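PDB 5Z4G: SAHS4 from Ramazzottius varieornatus, which is probably a secreted molecular shield against desiccation, binding zinc ions on a beta barrel related to that of fatty-acid-binding proteins. Local coordinates for residues Thr130-Thr135 with Leu141-Thr146; Met87-Lys92 with Gly97-Asp102; Glu36-Phe41 with Leu54-Gln59; Gly26-Ile31 with Tyr134-Asp139. All coordinates share one frame; numbering follows the deposited sequence.

Interaction 1 (Thr130-Thr135 with Leu141-Thr146); sequences TIVTYT and LEQTFT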
loop_
_atom_site.group_PDB
_atom_site.type_symbol
_atom_site.label_atom_id
_atom_site.label_comp_id
_atom_site.label_asym_id
_atom_site.label_seq_id
_atom_site.Cartn_x
_atom_site.Cartn_y
_atom_site.Cartn_z
ATOM N N THR A 130 10.052 -3.310 4.894
ATOM C CA THR A 130 9.340 -3.555 3.644
ATOM C C THR A 130 9.440 -2.280 2.825
ATOM O O THR A 130 9.367 -1.174 3.378
ATOM C CB THR A 130 7.852 -3.930 3.891
ATOM O OG1 THR A 130 7.794 -5.089 4.725
ATOM C CG2 THR A 130 7.094 -4.240 2.587
ATOM N N ILE A 131 9.647 -2.427 1.518
ATOM C CA ILE A 131 9.484 -1.301 0.592
ATOM C C ILE A 131 8.353 -1.620 -0.368
ATOM O O ILE A 131 8.286 -2.718 -0.926
ATOM C CB ILE A 131 10.796 -0.906 -0.136
ATOM C CG1 ILE A 131 11.839 -0.440 0.898
ATOM C CG2 ILE A 131 10.530 0.205 -1.160
ATOM C CD1 ILE A 131 13.221 -0.147 0.352
ATOM N N VAL A 132 7.451 -0.657 -0.519
ATOM C CA VAL A 132 6.274 -0.790 -1.382
ATOM C C VAL A 132 6.373 0.307 -2.441
ATOM O O VAL A 132 6.655 1.458 -2.110
ATOM C CB VAL A 132 4.953 -0.666 -0.573
ATOM C CG1 VAL A 132 3.745 -1.027 -1.439
ATOM C CG2 VAL A 132 4.969 -1.547 0.674
ATOM N N THR A 133 6.164 -0.042 -3.709
ATOM C CA THR A 133 6.112 0.967 -4.766
ATOM C C THR A 133 4.747 0.920 -5.454
ATOM O O THR A 133 4.160 -0.169 -5.620
ATOM C CB THR A 133 7.211 0.797 -5.832
ATOM O OG1 THR A 133 7.006 -0.426 -6.532
ATOM C CG2 THR A 133 8.612 0.787 -5.218
ATOM N N TYR A 134 4.260 2.089 -5.867
ATOM C CA TYR A 134 2.982 2.216 -6.557
ATOM C C TYR A 134 3.274 2.839 -7.904
ATOM O O TYR A 134 3.714 3.988 -7.975
ATOM C CB TYR A 134 2.007 3.087 -5.739
ATOM C CG TYR A 134 1.676 2.475 -4.401
ATOM C CD1 TYR A 134 2.520 2.656 -3.288
ATOM C CD2 TYR A 134 0.536 1.670 -4.245
ATOM C CE1 TYR A 134 2.225 2.067 -2.061
ATOM C CE2 TYR A 134 0.233 1.083 -3.022
ATOM C CZ TYR A 134 1.078 1.277 -1.941
ATOM O OH TYR A 134 0.773 0.683 -0.745
ATOM N N THR A 135 3.049 2.059 -8.962
ATOM C CA THR A 135 3.304 2.470 -10.336
ATOM C C THR A 135 2.002 2.371 -11.097
ATOM O O THR A 135 1.439 1.282 -11.225
ATOM C CB THR A 135 4.365 1.571 -11.001
ATOM O OG1 THR A 135 5.499 1.494 -10.140
ATOM C CG2 THR A 135 4.798 2.139 -12.356
ATOM N N LEU A 141 -2.926 0.082 -11.792
ATOM C CA LEU A 141 -1.889 0.302 -10.787
ATOM C C LEU A 141 -1.217 -1.012 -10.422
ATOM O O LEU A 141 -1.892 -2.023 -10.174
ATOM C CB LEU A 141 -2.469 0.981 -9.536
ATOM C CG LEU A 141 -1.469 1.386 -8.430
ATOM C CD1 LEU A 141 -1.901 2.699 -7.790
ATOM C CD2 LEU A 141 -1.304 0.289 -7.393
ATOM N N GLU A 142 0.118 -0.993 -10.398
ATOM C CA GLU A 142 0.915 -2.114 -9.903
ATOM C C GLU A 142 1.516 -1.727 -8.555
ATOM O O GLU A 142 2.189 -0.702 -8.444
ATOM C CB GLU A 142 2.031 -2.494 -10.901
ATOM C CG GLU A 142 2.742 -3.820 -10.597
ATOM C CD GLU A 142 3.819 -4.214 -11.613
ATOM O OE1 GLU A 142 4.707 -5.020 -11.259
ATOM O OE2 GLU A 142 3.800 -3.733 -12.767
ATOM N N GLN A 143 1.258 -2.546 -7.543
ATOM C CA GLN A 143 1.820 -2.377 -6.203
ATOM C C GLN A 143 2.863 -3.474 -5.997
ATOM O O GLN A 143 2.533 -4.653 -5.960
ATOM C CB GLN A 143 0.702 -2.465 -5.158
ATOM C CG GLN A 143 1.151 -2.362 -3.703
ATOM C CD GLN A 143 0.063 -2.775 -2.718
ATOM O OE1 GLN A 143 -0.699 -3.710 -2.971
ATOM N NE2 GLN A 143 0.006 -2.100 -1.577
ATOM N N THR A 144 4.120 -3.078 -5.901
ATOM C CA THR A 144 5.214 -4.023 -5.738
ATOM C C THR A 144 5.666 -3.912 -4.290
ATOM O O THR A 144 5.810 -2.812 -3.774
ATOM C CB THR A 144 6.351 -3.691 -6.739
ATOM O OG1 THR A 144 5.827 -3.691 -8.072
ATOM C CG2 THR A 144 7.487 -4.691 -6.685
ATOM N N PHE A 145 5.877 -5.039 -3.619
ATOM C CA PHE A 145 6.310 -5.015 -2.222
ATOM C C PHE A 145 7.417 -6.024 -1.982
ATOM O O PHE A 145 7.307 -7.181 -2.400
ATOM C CB PHE A 145 5.136 -5.221 -1.246
ATOM C CG PHE A 145 4.141 -6.257 -1.682
ATOM C CD1 PHE A 145 3.053 -5.900 -2.490
ATOM C CD2 PHE A 145 4.260 -7.583 -1.263
ATOM C CE1 PHE A 145 2.123 -6.850 -2.882
ATOM C CE2 PHE A 145 3.333 -8.532 -1.660
ATOM C CZ PHE A 145 2.267 -8.166 -2.468
ATOM N N THR A 146 8.477 -5.573 -1.315
ATOM C CA THR A 146 9.641 -6.412 -1.046
ATOM C C THR A 146 9.927 -6.413 0.441
ATOM O O THR A 146 9.991 -5.347 1.055
ATOM C CB THR A 146 10.873 -5.920 -1.830
ATOM O OG1 THR A 146 10.545 -5.859 -3.225
ATOM C CG2 THR A 146 12.095 -6.855 -1.622
HETATM O O HOH W 1 9.016 -3.210 -3.801
HETATM O O HOH W 2 5.075 -0.783 -8.538
#

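Interaction 2 (Met87-Lys92 with Gly97-Asp102); sequences METSFK and GTLSHD. With ZN (zinc ion), chain D.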
loop_
_atom_site.group_PDB
_atom_site.type_symbol
_atom_site.label_atom_id
_atom_site.label_comp_id
_atom_site.label_asym_id
_atom_site.label_seq_id
_atom_site.Cartn_x
_atom_site.Cartn_y
_atom_site.Cartn_z
ATOM N N MET A 87 -7.974 1.358 7.319
ATOM C CA MET A 87 -6.930 2.312 7.660
ATOM C C MET A 87 -7.270 3.638 6.996
ATOM O O MET A 87 -7.731 3.661 5.857
ATOM C CB MET A 87 -5.560 1.798 7.199
ATOM C CG MET A 87 -4.373 2.683 7.565
ATOM S SD MET A 87 -4.028 3.975 6.352
ATOM C CE MET A 87 -3.140 3.030 5.112
ATOM N N GLU A 88 -7.038 4.732 7.716
ATOM C CA GLU A 88 -7.253 6.080 7.190
ATOM C C GLU A 88 -6.280 7.008 7.882
ATOM O O GLU A 88 -6.300 7.139 9.102
ATOM C CB GLU A 88 -8.714 6.528 7.379
ATOM C CG GLU A 88 -8.980 7.998 7.082
ATOM C CD GLU A 88 -10.275 8.248 6.334
ATOM O OE1 GLU A 88 -11.248 7.482 6.515
ATOM O OE2 GLU A 88 -10.316 9.231 5.563
ATOM N N THR A 89 -5.411 7.626 7.095
ATOM C CA THR A 89 -4.388 8.505 7.640
ATOM C C THR A 89 -3.978 9.586 6.640
ATOM O O THR A 89 -4.487 9.644 5.515
ATOM C CB THR A 89 -3.179 7.701 8.214
ATOM O OG1 THR A 89 -2.446 8.517 9.134
ATOM C CG2 THR A 89 -2.238 7.176 7.127
ATOM N N SER A 90 -3.078 10.455 7.086
ATOM C CA SER A 90 -2.505 11.492 6.249
ATOM C C SER A 90 -0.994 11.419 6.376
ATOM O O SER A 90 -0.472 10.918 7.373
ATOM C CB SER A 90 -3.020 12.868 6.670
ATOM O OG SER A 90 -2.812 13.077 8.052
ATOM N N PHE A 91 -0.298 11.891 5.349
ATOM C CA PHE A 91 1.163 11.889 5.366
ATOM C C PHE A 91 1.719 13.041 4.548
ATOM O O PHE A 91 1.059 13.567 3.650
ATOM C CB PHE A 91 1.728 10.527 4.888
ATOM C CG PHE A 91 1.395 10.175 3.451
ATOM C CD1 PHE A 91 2.240 10.554 2.396
ATOM C CD2 PHE A 91 0.239 9.448 3.148
ATOM C CE1 PHE A 91 1.931 10.216 1.075
ATOM C CE2 PHE A 91 -0.077 9.129 1.830
ATOM C CZ PHE A 91 0.774 9.500 0.793
ATOM N N LYS A 92 2.947 13.417 4.872
ATOM C CA LYS A 92 3.699 14.396 4.100
ATOM C C LYS A 92 4.909 13.673 3.554
ATOM O O LYS A 92 5.533 12.886 4.270
ATOM C CB LYS A 92 4.121 15.587 4.971
ATOM C CG LYS A 92 2.937 16.348 5.552
ATOM C CD LYS A 92 3.340 17.574 6.349
ATOM C CE LYS A 92 2.107 18.176 6.994
ATOM N NZ LYS A 92 2.350 19.501 7.623
ATOM N N GLY A 97 5.745 8.706 9.688
ATOM C CA GLY A 97 4.506 8.466 10.418
ATOM C C GLY A 97 4.569 7.105 11.089
ATOM O O GLY A 97 5.426 6.277 10.754
ATOM N N THR A 98 3.656 6.878 12.028
ATOM C CA THR A 98 3.540 5.592 12.720
ATOM C C THR A 98 2.083 5.146 12.721
ATOM O O THR A 98 1.181 5.939 12.983
ATOM C CB THR A 98 4.102 5.654 14.165
ATOM O OG1 THR A 98 5.496 5.985 14.125
ATOM C CG2 THR A 98 3.940 4.304 14.908
ATOM N N LEU A 99 1.864 3.879 12.389
ATOM C CA LEU A 99 0.553 3.253 12.504
ATOM C C LEU A 99 0.658 2.022 13.383
ATOM O O LEU A 99 1.739 1.450 13.533
ATOM C CB LEU A 99 -0.005 2.872 11.131
ATOM C CG LEU A 99 -0.393 4.046 10.224
ATOM C CD1 LEU A 99 -0.489 3.586 8.781
ATOM C CD2 LEU A 99 -1.702 4.703 10.658
ATOM N N SER A 100 -0.466 1.618 13.960
ATOM C CA SER A 100 -0.503 0.442 14.816
ATOM C C SER A 100 -1.672 -0.435 14.416
ATOM O O SER A 100 -2.750 0.071 14.100
ATOM C CB SER A 100 -0.633 0.852 16.282
ATOM O OG SER A 100 0.426 1.714 16.651
ATOM N N HIS A 101 -1.441 -1.746 14.408
ATOM C CA HIS A 101 -2.494 -2.733 14.160
ATOM C C HIS A 101 -2.308 -3.904 15.109
ATOM O O HIS A 101 -1.245 -4.537 15.112
ATOM C CB HIS A 101 -2.468 -3.208 12.701
ATOM C CG HIS A 101 -3.529 -4.215 12.371
ATOM N ND1 HIS A 101 -3.255 -5.549 12.156
ATOM C CD2 HIS A 101 -4.867 -4.078 12.229
ATOM C CE1 HIS A 101 -4.379 -6.188 11.886
ATOM N NE2 HIS A 101 -5.373 -5.318 11.926
ATOM N N ASP A 102 -3.341 -4.180 15.911
ATOM C CA ASP A 102 -3.310 -5.235 16.937
ATOM C C ASP A 102 -2.028 -5.163 17.779
ATOM O O ASP A 102 -1.341 -6.166 17.974
ATOM C CB ASP A 102 -3.499 -6.636 16.315
ATOM C CG ASP A 102 -4.870 -6.827 15.666
ATOM O OD1 ASP A 102 -5.859 -6.206 16.113
ATOM O OD2 ASP A 102 -4.956 -7.628 14.707
HETATM ZN ZN ZN D . -7.419 -5.709 11.889
#

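Interaction 3 (Glu36-Phe41 with Leu54-Gln59); sequences ENWEAF and LYNGKQ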
loop_
_atom_site.group_PDB
_atom_site.type_symbol
_atom_site.label_atom_id
_atom_site.label_comp_id
_atom_site.label_asym_id
_atom_site.label_seq_id
_atom_site.Cartn_x
_atom_site.Cartn_y
_atom_site.Cartn_z
ATOM N N GLU A 36 1.119 -11.730 -7.409
ATOM C CA GLU A 36 2.210 -12.487 -8.022
ATOM C C GLU A 36 3.268 -12.791 -6.966
ATOM O O GLU A 36 3.639 -11.908 -6.181
ATOM C CB GLU A 36 2.830 -11.706 -9.179
ATOM C CG GLU A 36 2.565 -12.296 -10.557
ATOM C CD GLU A 36 3.544 -11.801 -11.614
ATOM O OE1 GLU A 36 3.098 -11.508 -12.743
ATOM O OE2 GLU A 36 4.758 -11.700 -11.325
ATOM N N ASN A 37 3.713 -14.051 -6.936
ATOM C CA ASN A 37 4.713 -14.541 -5.978
ATOM C C ASN A 37 4.248 -14.520 -4.500
ATOM O O ASN A 37 5.071 -14.539 -3.579
ATOM C CB ASN A 37 6.048 -13.791 -6.168
ATOM C CG ASN A 37 7.253 -14.625 -5.787
ATOM O OD1 ASN A 37 7.268 -15.842 -5.972
ATOM N ND2 ASN A 37 8.284 -13.966 -5.271
ATOM N N TRP A 38 2.931 -14.502 -4.286
ATOM C CA TRP A 38 2.345 -14.449 -2.942
ATOM C C TRP A 38 2.811 -15.551 -1.998
ATOM O O TRP A 38 3.136 -15.262 -0.842
ATOM C CB TRP A 38 0.815 -14.431 -3.013
ATOM C CG TRP A 38 0.114 -14.212 -1.693
ATOM C CD1 TRP A 38 -0.767 -15.061 -1.090
ATOM C CD2 TRP A 38 0.225 -13.067 -0.829
ATOM N NE1 TRP A 38 -1.219 -14.519 0.091
ATOM C CE2 TRP A 38 -0.632 -13.295 0.275
ATOM C CE3 TRP A 38 0.961 -11.867 -0.880
ATOM C CZ2 TRP A 38 -0.768 -12.374 1.330
ATOM C CZ3 TRP A 38 0.827 -10.946 0.171
ATOM C CH2 TRP A 38 -0.039 -11.208 1.258
ATOM N N GLU A 39 2.845 -16.798 -2.488
ATOM C CA GLU A 39 3.252 -17.944 -1.669
ATOM C C GLU A 39 4.655 -17.741 -1.097
ATOM O O GLU A 39 4.853 -17.883 0.110
ATOM C CB GLU A 39 3.161 -19.274 -2.434
ATOM C CG GLU A 39 3.130 -20.492 -1.513
ATOM C CD GLU A 39 3.442 -21.812 -2.205
ATOM O OE1 GLU A 39 2.742 -22.801 -1.915
ATOM O OE2 GLU A 39 4.385 -21.879 -3.022
ATOM N N ALA A 40 5.600 -17.381 -1.966
ATOM C CA ALA A 40 6.986 -17.114 -1.566
ATOM C C ALA A 40 7.110 -15.926 -0.602
ATOM O O ALA A 40 7.900 -15.988 0.347
ATOM C CB ALA A 40 7.873 -16.908 -2.791
ATOM N N PHE A 41 6.328 -14.865 -0.846
ATOM C CA PHE A 41 6.322 -13.673 0.014
ATOM C C PHE A 41 5.786 -13.964 1.410
ATOM O O PHE A 41 6.376 -13.528 2.395
ATOM C CB PHE A 41 5.557 -12.500 -0.626
ATOM C CG PHE A 41 5.589 -11.230 0.197
ATOM C CD1 PHE A 41 6.665 -10.346 0.097
ATOM C CD2 PHE A 41 4.553 -10.923 1.087
ATOM C CE1 PHE A 41 6.709 -9.180 0.861
ATOM C CE2 PHE A 41 4.589 -9.760 1.854
ATOM C CZ PHE A 41 5.670 -8.886 1.744
ATOM N N LEU A 54 -6.777 -11.767 4.618
ATOM C CA LEU A 54 -7.271 -10.535 3.996
ATOM C C LEU A 54 -6.955 -10.422 2.510
ATOM O O LEU A 54 -7.537 -9.586 1.816
ATOM C CB LEU A 54 -6.784 -9.285 4.752
ATOM C CG LEU A 54 -7.522 -8.796 6.012
ATOM C CD1 LEU A 54 -9.033 -9.005 5.949
ATOM C CD2 LEU A 54 -6.948 -9.400 7.281
ATOM N N TYR A 55 -6.049 -11.278 2.032
ATOM C CA TYR A 55 -5.614 -11.275 0.633
ATOM C C TYR A 55 -5.920 -12.592 -0.085
ATOM O O TYR A 55 -5.731 -12.705 -1.296
ATOM C CB TYR A 55 -4.127 -10.894 0.540
ATOM C CG TYR A 55 -3.813 -9.593 1.255
ATOM C CD1 TYR A 55 -4.092 -8.358 0.656
ATOM C CD2 TYR A 55 -3.265 -9.596 2.543
ATOM C CE1 TYR A 55 -3.822 -7.163 1.313
ATOM C CE2 TYR A 55 -2.989 -8.407 3.210
ATOM C CZ TYR A 55 -3.268 -7.195 2.591
ATOM O OH TYR A 55 -2.997 -6.016 3.248
ATOM N N ASN A 56 -6.406 -13.577 0.673
ATOM C CA ASN A 56 -6.860 -14.852 0.120
ATOM C C ASN A 56 -8.382 -14.875 -0.031
ATOM O O ASN A 56 -9.110 -14.314 0.797
ATOM C CB ASN A 56 -6.384 -16.023 0.995
ATOM C CG ASN A 56 -4.890 -16.294 0.859
ATOM O OD1 ASN A 56 -4.136 -16.181 1.827
ATOM N ND2 ASN A 56 -4.457 -16.657 -0.343
ATOM N N GLY A 57 -8.853 -15.517 -1.098
ATOM C CA GLY A 57 -10.285 -15.667 -1.357
ATOM C C GLY A 57 -10.902 -14.537 -2.159
ATOM O O GLY A 57 -10.217 -13.859 -2.929
ATOM N N LYS A 58 -12.206 -14.338 -1.967
ATOM C CA LYS A 58 -12.962 -13.306 -2.685
ATOM C C LYS A 58 -12.779 -11.891 -2.122
ATOM O O LYS A 58 -13.288 -10.933 -2.705
ATOM C CB LYS A 58 -14.453 -13.667 -2.741
ATOM C CG LYS A 58 -14.807 -14.680 -3.825
ATOM C CD LYS A 58 -16.312 -14.822 -4.016
ATOM C CE LYS A 58 -16.898 -15.934 -3.157
ATOM N NZ LYS A 58 -18.333 -16.177 -3.477
ATOM N N GLN A 59 -12.041 -11.765 -1.016
ATOM C CA GLN A 59 -11.872 -10.489 -0.312
ATOM C C GLN A 59 -11.158 -9.418 -1.148
ATOM O O GLN A 59 -10.011 -9.589 -1.546
ATOM C CB GLN A 59 -11.144 -10.697 1.027
ATOM C CG GLN A 59 -11.009 -9.436 1.877
ATOM C CD GLN A 59 -12.354 -8.862 2.286
ATOM O OE1 GLN A 59 -13.126 -9.502 3.005
ATOM N NE2 GLN A 59 -12.644 -7.658 1.821
#

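Interaction 4 (Gly26-Ile31 with Tyr134-Asp139); sequences GKWESI and YTATGD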
loop_
_atom_site.group_PDB
_atom_site.type_symbol
_atom_site.label_atom_id
_atom_site.label_comp_id
_atom_site.label_asym_id
_atom_site.label_seq_id
_atom_site.Cartn_x
_atom_site.Cartn_y
_atom_site.Cartn_z
ATOM N N GLY A 26 -6.164 8.618 -6.764
ATOM C CA GLY A 26 -7.417 7.990 -7.197
ATOM C C GLY A 26 -7.827 6.862 -6.281
ATOM O O GLY A 26 -7.195 6.638 -5.234
ATOM N N LYS A 27 -8.888 6.160 -6.674
ATOM C CA LYS A 27 -9.373 5.006 -5.921
ATOM C C LYS A 27 -9.173 3.743 -6.747
ATOM O O LYS A 27 -9.338 3.758 -7.959
ATOM C CB LYS A 27 -10.838 5.175 -5.521
ATOM C CG LYS A 27 -11.264 4.231 -4.409
ATOM C CD LYS A 27 -12.716 4.431 -4.053
ATOM C CE LYS A 27 -13.067 3.644 -2.805
ATOM N NZ LYS A 27 -14.456 3.924 -2.346
ATOM N N TRP A 28 -8.807 2.656 -6.071
ATOM C CA TRP A 28 -8.297 1.453 -6.710
ATOM C C TRP A 28 -8.911 0.214 -6.073
ATOM O O TRP A 28 -9.059 0.151 -4.854
ATOM C CB TRP A 28 -6.774 1.394 -6.533
ATOM C CG TRP A 28 -6.073 2.605 -7.094
ATOM C CD1 TRP A 28 -5.656 3.726 -6.405
ATOM C CD2 TRP A 28 -5.732 2.826 -8.462
ATOM N NE1 TRP A 28 -5.062 4.619 -7.272
ATOM C CE2 TRP A 28 -5.084 4.088 -8.539
ATOM C CE3 TRP A 28 -5.866 2.052 -9.636
ATOM C CZ2 TRP A 28 -4.587 4.606 -9.759
ATOM C CZ3 TRP A 28 -5.384 2.568 -10.854
ATOM C CH2 TRP A 28 -4.751 3.835 -10.902
ATOM N N GLU A 29 -9.264 -0.764 -6.904
ATOM C CA GLU A 29 -9.793 -2.043 -6.432
ATOM C C GLU A 29 -8.857 -3.166 -6.843
ATOM O O GLU A 29 -8.491 -3.271 -8.016
ATOM C CB GLU A 29 -11.196 -2.290 -6.997
ATOM C CG GLU A 29 -11.781 -3.649 -6.635
ATOM C CD GLU A 29 -13.026 -3.978 -7.437
ATOM O OE1 GLU A 29 -13.227 -5.164 -7.766
ATOM O OE2 GLU A 29 -13.800 -3.054 -7.751
ATOM N N SER A 30 -8.468 -4.004 -5.884
ATOM C CA SER A 30 -7.587 -5.136 -6.177
ATOM C C SER A 30 -8.247 -6.066 -7.197
ATOM O O SER A 30 -9.464 -6.325 -7.133
ATOM C CB SER A 30 -7.220 -5.888 -4.901
ATOM O OG SER A 30 -8.360 -6.413 -4.254
ATOM N N ILE A 31 -7.459 -6.523 -8.163
ATOM C CA ILE A 31 -7.979 -7.477 -9.149
ATOM C C ILE A 31 -8.212 -8.838 -8.492
ATOM O O ILE A 31 -7.648 -9.115 -7.436
ATOM C CB ILE A 31 -7.080 -7.586 -10.399
ATOM C CG1 ILE A 31 -5.757 -8.295 -10.079
ATOM C CG2 ILE A 31 -6.863 -6.202 -11.001
ATOM C CD1 ILE A 31 -5.064 -8.883 -11.297
ATOM N N TYR A 134 4.260 2.089 -5.867
ATOM C CA TYR A 134 2.982 2.216 -6.557
ATOM C C TYR A 134 3.274 2.839 -7.904
ATOM O O TYR A 134 3.714 3.988 -7.975
ATOM C CB TYR A 134 2.007 3.087 -5.739
ATOM C CG TYR A 134 1.676 2.475 -4.401
ATOM C CD1 TYR A 134 2.520 2.656 -3.288
ATOM C CD2 TYR A 134 0.536 1.670 -4.245
ATOM C CE1 TYR A 134 2.225 2.067 -2.061
ATOM C CE2 TYR A 134 0.233 1.083 -3.022
ATOM C CZ TYR A 134 1.078 1.277 -1.941
ATOM O OH TYR A 134 0.773 0.683 -0.745
ATOM N N THR A 135 3.049 2.059 -8.962
ATOM C CA THR A 135 3.304 2.470 -10.336
ATOM C C THR A 135 2.002 2.371 -11.097
ATOM O O THR A 135 1.439 1.282 -11.225
ATOM C CB THR A 135 4.365 1.571 -11.001
ATOM O OG1 THR A 135 5.499 1.494 -10.140
ATOM C CG2 THR A 135 4.798 2.139 -12.356
ATOM N N ALA A 136 1.524 3.508 -11.596
ATOM C CA ALA A 136 0.221 3.568 -12.261
ATOM C C ALA A 136 0.335 4.247 -13.609
ATOM O O ALA A 136 1.118 5.172 -13.766
ATOM C CB ALA A 136 -0.807 4.285 -11.390
ATOM N N THR A 137 -0.423 3.754 -14.584
ATOM C CA THR A 137 -0.645 4.465 -15.841
ATOM C C THR A 137 -2.114 4.268 -16.151
ATOM O O THR A 137 -2.587 3.121 -16.222
ATOM C CB THR A 137 0.209 3.924 -17.013
ATOM O OG1 THR A 137 1.601 4.067 -16.706
ATOM C CG2 THR A 137 -0.094 4.707 -18.288
ATOM N N GLY A 138 -2.829 5.379 -16.333
ATOM C CA GLY A 138 -4.252 5.339 -16.639
ATOM C C GLY A 138 -5.018 4.564 -15.587
ATOM O O GLY A 138 -4.885 4.829 -14.382
ATOM N N ASP A 139 -5.772 3.566 -16.042
ATOM C CA ASP A 139 -6.691 2.822 -15.180
ATOM C C ASP A 139 -6.038 1.678 -14.394
ATOM O O ASP A 139 -6.735 0.958 -13.680
ATOM C CB ASP A 139 -7.871 2.261 -15.995
ATOM C CG ASP A 139 -8.725 3.338 -16.653
ATOM O OD1 ASP A 139 -8.701 4.509 -16.226
ATOM O OD2 ASP A 139 -9.453 2.986 -17.606
#

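Interaction 1 (Thr130-Thr135 with Leu141-Thr146)
Thr133 and Thr144 face each other as a hydrogen-bonded pair of an antiparallel hairpin. Thr133 N binds Thr144 O at 2.8 Å, and Thr144 N returns the bond to Thr133 O. The Ile131–Thr146 and Thr135–Glu142 pairs repeat this ladder. On the face of Thr133, Thr135 and Thr144 one water is gripped four times. It donates to Glu142 O at 2.9 Å and also bonds the hydroxyls of Thr133, Thr135 and Thr144. Thr133 OG1 sits between its backbone N and carbonyl carbon (chi1 65°), which sets it 3.3 Å from Thr144 CB and 2.8 Å from that water. The other face carries Val132, Tyr134, Gln143 and Phe145. Tyr134 and Gln143 run side by side, and Gln143 NE2 donates to Tyr134 OH at 3.0 Å, a bent bond of 143°. The aliphatic part of Gln143 fills in beside it, with Gln143 CG 3.7 Å from Val132 CG1. Leu141 CD2 lies at the edge of the Tyr134 ring, 3.9 Å from Tyr134 CD2. A second shell fixes these groups. Tyr156 OH bonds Gln143 OE1, so both ends of the amide are held, and Tyr65 meets the Tyr134 ring edge-to-face. Gln116 bonds Thr135 OG1. Strand 116-123 flanks this hairpin beside 128-137, strand 150-159 flanks it beside 140-147, and Phe41 of helix 38-44 packs on Phe145.

Interaction 2 (Met87-Lys92 with Gly97-Asp102)
Leu99 meets Met87 and Thr89; two residues on along the same strand is the flat group, the His101 imidazole. Asp102 CG lies over one face of that ring, 3.9 Å above the plane and offset toward its rim. At the ring edge His101 NE2 binds a zinc ion at 2.1 Å, and His85 ND1 is a further ligand of the same ion. The two segments belong to the fourth and fifth strands of a barrel of the fatty-acid-binding-protein type, where a gap between these strands is a hallmark. The geometry fits this: Thr89 CA and Leu99 CA, the nearest pair, are 8.7 Å apart, too far for backbone pairing. Each strand pairs instead with its other neighbour, 74-79 or 104-113. Between the two segments, side chains make the contact. Leu99 CG lies anti to its carbonyl carbon (chi1 -69°), which aims both methyls across the gap. The Leu99 and Met87 side chains cross at about a right angle, but Met87 has two conformers, so this touch is doubtful. Leu99 and Thr89 meet tip to tip, with Leu99 CD2 4.1 Å from Thr89 CB.

Interaction 3 (Glu36-Phe41 with Leu54-Gln59)
Trp38 reaches from the first turn of helix 38-44 to Tyr55 and Asn56 in the loop after helix 49-52. From CB the side chain leaves with CG anti to the backbone N (chi1 -173°), which swings the indole toward that loop. Along the five-membered ring, Trp38 NE1 comes 4.1 Å from Asn56 CG. The Asn56 amide lies at the indole edge, yet NE1 has no hydrogen-bond partner in the model although the contact buries it. Farther out, Trp38 CZ2 rests on Tyr55 CB at 3.8 Å. Trp38 CH2 reaches the phenol ring itself, 3.8 Å from Tyr55 CD2. The six-membered ring of Trp38 and the Tyr55 ring are inclined at 61°, with centroids 5.5 Å apart. This is an oblique aromatic contact, neither stacked nor T-shaped. Without the indole, as with an alanine here, a gap is likely to open beside Tyr55 CB and leave one side of the phenol less held. At the start of the helix, Phe41 N bonds Asn37 O at 3.0 Å. Helices 38-44 and 49-52 fall between the first two strands, as does the helical pair of fatty-acid-binding proteins. On the barrel side Trp38 touches Phe145 of strand 140-147. Tyr55 meets Phe80 and packs on Arg154 of strand 150-159, and Asn37 ND2 bonds Thr151 O.

Interaction 4 (Gly26-Ile31 with Tyr134-Asp139)
Trp28 NE1 donates a hydrogen bond to Trp24 O on one side of the indole; the six-membered rim meets Ala136, Gly138 and Asp139. CG lies anti to the carbonyl carbon (chi1 -58°), which turns the ring toward the end of strand 128-137. Two backbone oxygens of the turn come in at the indole edge, near its plane. Asp139 O is 3.5 Å from Trp28 CZ3. Gly138 O is 3.6 Å from Trp28 CH2. The weakly positive ring hydrogens there probably suit these carbonyls. Ala136 CB approaches obliquely, 4.0 Å from Trp28 CH2. The chain turns at Gly138 with a positive phi, a conformation that favours glycine. Replacing Trp28 by a leucine would probably strip part of the apolar cover from Ala136 CB, Leu141 remaining, and leave Trp24 O without its indole donor. Around the ring, Leu141 of strand 140-147 and Tyr156 and Lys158 of strand 150-159 also touch Trp28. Two residues earlier, Gly26 has backbone angles that call for glycine. With Trp28 on the first strand, Gly26-Lys27-Trp28 matches the G-x-W motif of lipocalins and fatty-acid-binding proteins, where the tryptophan packs across one end of the barrel.

In the fold
Interactions 1 and 4 share Tyr134 and Thr135, and their centres are 11 Å apart. Leu141 joins them, with Leu141 CD1 3.6 Å from Trp28 CE2. Interaction 3 touches interaction 1 through Phe145, whose ring meets both Phe41 and Trp38; Phe145 CD2 is 3.6 Å from Phe41 CZ. Interaction 2 stands apart. It lies across the chain's centre from interaction 4, with centres 20 Å apart, and its nearest atoms to interaction 3 are about 6 Å away. The zinc bound by His85 and His101 lies about 10 Å from the Tyr55 side chain. The side chains of Tyr134, Leu99 and Tyr55 each come within about 4 Å of bound tetraethylene glycol, probably from the crystallisation liquor, though it may mark the barrel pocket.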